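Local structure of putative superoxide reductase (Thermotoga maritima, 2AMU) at residues A[67-72]-A[80-85]. The protein probably reduces superoxide to hydrogen peroxide at an iron centre, using electrons that arrive from NADPH by way of rubredoxin. Residues are numbered along the deposited sequence; the frame is centred on the assembly and turned at random.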
loop_
_atom_site.group_PDB
_atom_site.type_symbol
_atom_site.label_atom_id
_atom_site.label_comp_id
_atom_site.label_asym_id
_atom_site.label_seq_id
_atom_site.Cartn_x
_atom_site.Cartn_y
_atom_site.Cartn_z
ATOM N N TRP A 67 6.457 -0.605 7.500
ATOM C CA TRP A 67 5.909 -1.145 6.304
ATOM C C TRP A 67 5.368 -2.552 6.475
ATOM O O TRP A 67 5.698 -3.259 7.425
ATOM C CB TRP A 67 6.934 -1.082 5.156
ATOM C CG TRP A 67 8.291 -1.631 5.404
ATOM C CD1 TRP A 67 9.419 -0.904 5.639
ATOM C CD2 TRP A 67 8.701 -3.021 5.402
ATOM N NE1 TRP A 67 10.487 -1.746 5.800
ATOM C CE2 TRP A 67 10.080 -3.043 5.633
ATOM C CE3 TRP A 67 8.035 -4.243 5.192
ATOM C CZ2 TRP A 67 10.816 -4.244 5.689
ATOM C CZ3 TRP A 67 8.749 -5.435 5.268
ATOM C CH2 TRP A 67 10.132 -5.426 5.523
ATOM N N ILE A 68 4.535 -2.920 5.506
ATOM C CA ILE A 68 4.080 -4.279 5.268
ATOM C C ILE A 68 4.473 -4.611 3.813
ATOM O O ILE A 68 4.315 -3.784 2.962
ATOM C CB ILE A 68 2.528 -4.374 5.400
ATOM C CG1 ILE A 68 2.126 -4.403 6.859
ATOM C CG2 ILE A 68 1.940 -5.637 4.650
ATOM C CD1 ILE A 68 0.622 -4.274 7.080
ATOM N N LYS A 69 4.965 -5.820 3.564
ATOM C CA LYS A 69 5.296 -6.329 2.256
ATOM C C LYS A 69 4.526 -7.640 2.087
ATOM O O LYS A 69 4.323 -8.407 3.054
ATOM C CB LYS A 69 6.823 -6.524 2.208
ATOM C CG LYS A 69 7.488 -6.770 0.918
ATOM C CD LYS A 69 9.058 -6.722 1.079
ATOM C CE LYS A 69 9.596 -5.320 1.221
ATOM N NZ LYS A 69 10.849 -5.218 1.998
ATOM N N VAL A 70 4.067 -7.888 0.861
ATOM C CA VAL A 70 3.379 -9.114 0.534
ATOM C C VAL A 70 4.160 -9.833 -0.557
ATOM O O VAL A 70 4.576 -9.228 -1.546
ATOM C CB VAL A 70 1.891 -8.879 0.066
ATOM C CG1 VAL A 70 1.243 -10.260 -0.425
ATOM C CG2 VAL A 70 1.087 -8.226 1.193
ATOM N N PHE A 71 4.356 -11.128 -0.337
ATOM C CA PHE A 71 4.943 -12.040 -1.306
ATOM C C PHE A 71 3.950 -13.106 -1.713
ATOM O O PHE A 71 3.078 -13.500 -0.910
ATOM C CB PHE A 71 6.178 -12.726 -0.699
ATOM C CG PHE A 71 7.366 -11.781 -0.492
ATOM C CD1 PHE A 71 8.213 -11.507 -1.519
ATOM C CD2 PHE A 71 7.606 -11.192 0.739
ATOM C CE1 PHE A 71 9.281 -10.673 -1.363
ATOM C CE2 PHE A 71 8.665 -10.369 0.894
ATOM C CZ PHE A 71 9.504 -10.114 -0.166
ATOM N N PHE A 72 4.082 -13.570 -2.953
ATOM C CA PHE A 72 3.339 -14.743 -3.430
ATOM C C PHE A 72 4.316 -15.813 -3.844
ATOM O O PHE A 72 5.285 -15.557 -4.582
ATOM C CB PHE A 72 2.408 -14.393 -4.587
ATOM C CG PHE A 72 1.520 -15.521 -5.001
ATOM C CD1 PHE A 72 0.517 -15.974 -4.163
ATOM C CD2 PHE A 72 1.665 -16.116 -6.243
ATOM C CE1 PHE A 72 -0.337 -17.036 -4.555
ATOM C CE2 PHE A 72 0.827 -17.159 -6.636
ATOM C CZ PHE A 72 -0.175 -17.621 -5.775
ATOM N N VAL A 80 9.781 -16.852 -4.715
ATOM C CA VAL A 80 8.733 -15.977 -4.211
ATOM C C VAL A 80 8.781 -14.746 -5.098
ATOM O O VAL A 80 9.831 -14.418 -5.679
ATOM C CB VAL A 80 8.856 -15.483 -2.694
ATOM C CG1 VAL A 80 8.337 -16.501 -1.723
ATOM C CG2 VAL A 80 10.281 -14.980 -2.345
ATOM N N TYR A 81 7.633 -14.078 -5.193
ATOM C CA TYR A 81 7.456 -12.891 -6.003
ATOM C C TYR A 81 6.940 -11.805 -5.060
ATOM O O TYR A 81 6.036 -12.035 -4.219
ATOM C CB TYR A 81 6.528 -13.163 -7.238
ATOM C CG TYR A 81 7.080 -14.271 -8.089
ATOM C CD1 TYR A 81 8.045 -14.023 -9.065
ATOM C CD2 TYR A 81 6.720 -15.588 -7.868
ATOM C CE1 TYR A 81 8.595 -15.043 -9.808
ATOM C CE2 TYR A 81 7.286 -16.616 -8.623
ATOM C CZ TYR A 81 8.223 -16.326 -9.590
ATOM O OH TYR A 81 8.803 -17.334 -10.347
ATOM N N GLU A 82 7.554 -10.631 -5.165
ATOM C CA GLU A 82 7.130 -9.500 -4.378
ATOM C C GLU A 82 5.870 -8.908 -4.982
ATOM O O GLU A 82 5.922 -8.246 -6.005
ATOM C CB GLU A 82 8.235 -8.452 -4.302
ATOM C CG GLU A 82 7.936 -7.334 -3.301
ATOM C CD GLU A 82 9.080 -6.311 -3.134
ATOM O OE1 GLU A 82 9.372 -5.538 -4.076
ATOM O OE2 GLU A 82 9.635 -6.254 -2.012
ATOM N N VAL A 83 4.736 -9.148 -4.327
ATOM C CA VAL A 83 3.461 -8.557 -4.704
ATOM C C VAL A 83 3.536 -7.032 -4.503
ATOM O O VAL A 83 3.101 -6.268 -5.346
ATOM C CB VAL A 83 2.289 -9.223 -3.876
ATOM C CG1 VAL A 83 0.999 -8.455 -3.987
ATOM C CG2 VAL A 83 2.114 -10.710 -4.321
ATOM N N GLY A 84 4.058 -6.599 -3.367
ATOM C CA GLY A 84 4.252 -5.194 -3.163
ATOM C C GLY A 84 4.823 -4.874 -1.834
ATOM O O GLY A 84 4.917 -5.737 -0.959
ATOM N N ARG A 85 5.214 -3.608 -1.702
ATOM C CA ARG A 85 5.693 -3.012 -0.446
ATOM C C ARG A 85 4.834 -1.806 -0.137
ATOM O O ARG A 85 4.654 -0.957 -0.987
ATOM C CB ARG A 85 7.123 -2.565 -0.565
ATOM C CG ARG A 85 7.662 -1.862 0.649
ATOM C CD ARG A 85 9.134 -1.749 0.544
ATOM N NE ARG A 85 9.761 -0.697 1.374
ATOM C CZ ARG A 85 10.688 -0.890 2.339
ATOM N NH1 ARG A 85 11.086 -2.097 2.695
ATOM N NH2 ARG A 85 11.216 0.152 2.976
#
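A beta hairpin with a classic bulge pairs strand 65-74 with strand 81-87 of a desulfoferrodoxin-type beta domain, in contact at residues 67-72 and 80-85. The bulge lies where Val83 and Gly84 both face Val70. Val70 N gives a bond to Gly84 O (2.9 Å), and Val70 O is shared: Gly84 N reaches it in the carbonyl plane on a lone pair, while Val83 N makes a weak, bent bond from 2.8 Å. Helical backbone angles at Val83 accompany the one-residue slip, and its side chain turns toward the partner strand, resting CB on Val70 CG1 and CG2 on Phe72 CB. Nearer the turn, Phe72 and Tyr81 exchange two backbone bonds of 2.8 Å, Phe72 N to Tyr81 O and Tyr81 N to Phe72 O.

Lys69, Phe71, Glu82 and Arg85 share one face of the sheet, where Arg85 meets Trp67. Arg85 reaches out along a straight chain to lay its guanidinium over the five-membered ring of Trp67, with CZ 3.7 Å from the centroid and the two planes 37° apart: a cation-pi contact. Replacing Trp67 by an alanine would probably leave the guanidinium of Arg85 without its aromatic face, held mainly by Glu87. Lys69 bends at chi3 (-75°), running CD past Glu82 OE2 at 3.2 Å and bringing NZ within 3.2 Å of Arg85 NH1. These like charges are probably eased by Glu82 near Lys69 and by Glu87, which forms a salt bridge with Arg85 NE. Phe71 sets CE1 against Glu82 CB.

Strand 119-127 flanks residues 67-72 on the side away from the hairpin partner and also presents Tyr126 to the Trp67 ring. Val83 and Phe72 pack on strand 103-115, and Val83 O accepts a hydrogen bond from Thr105 of the second subunit, placing the bulge at the dimer interface.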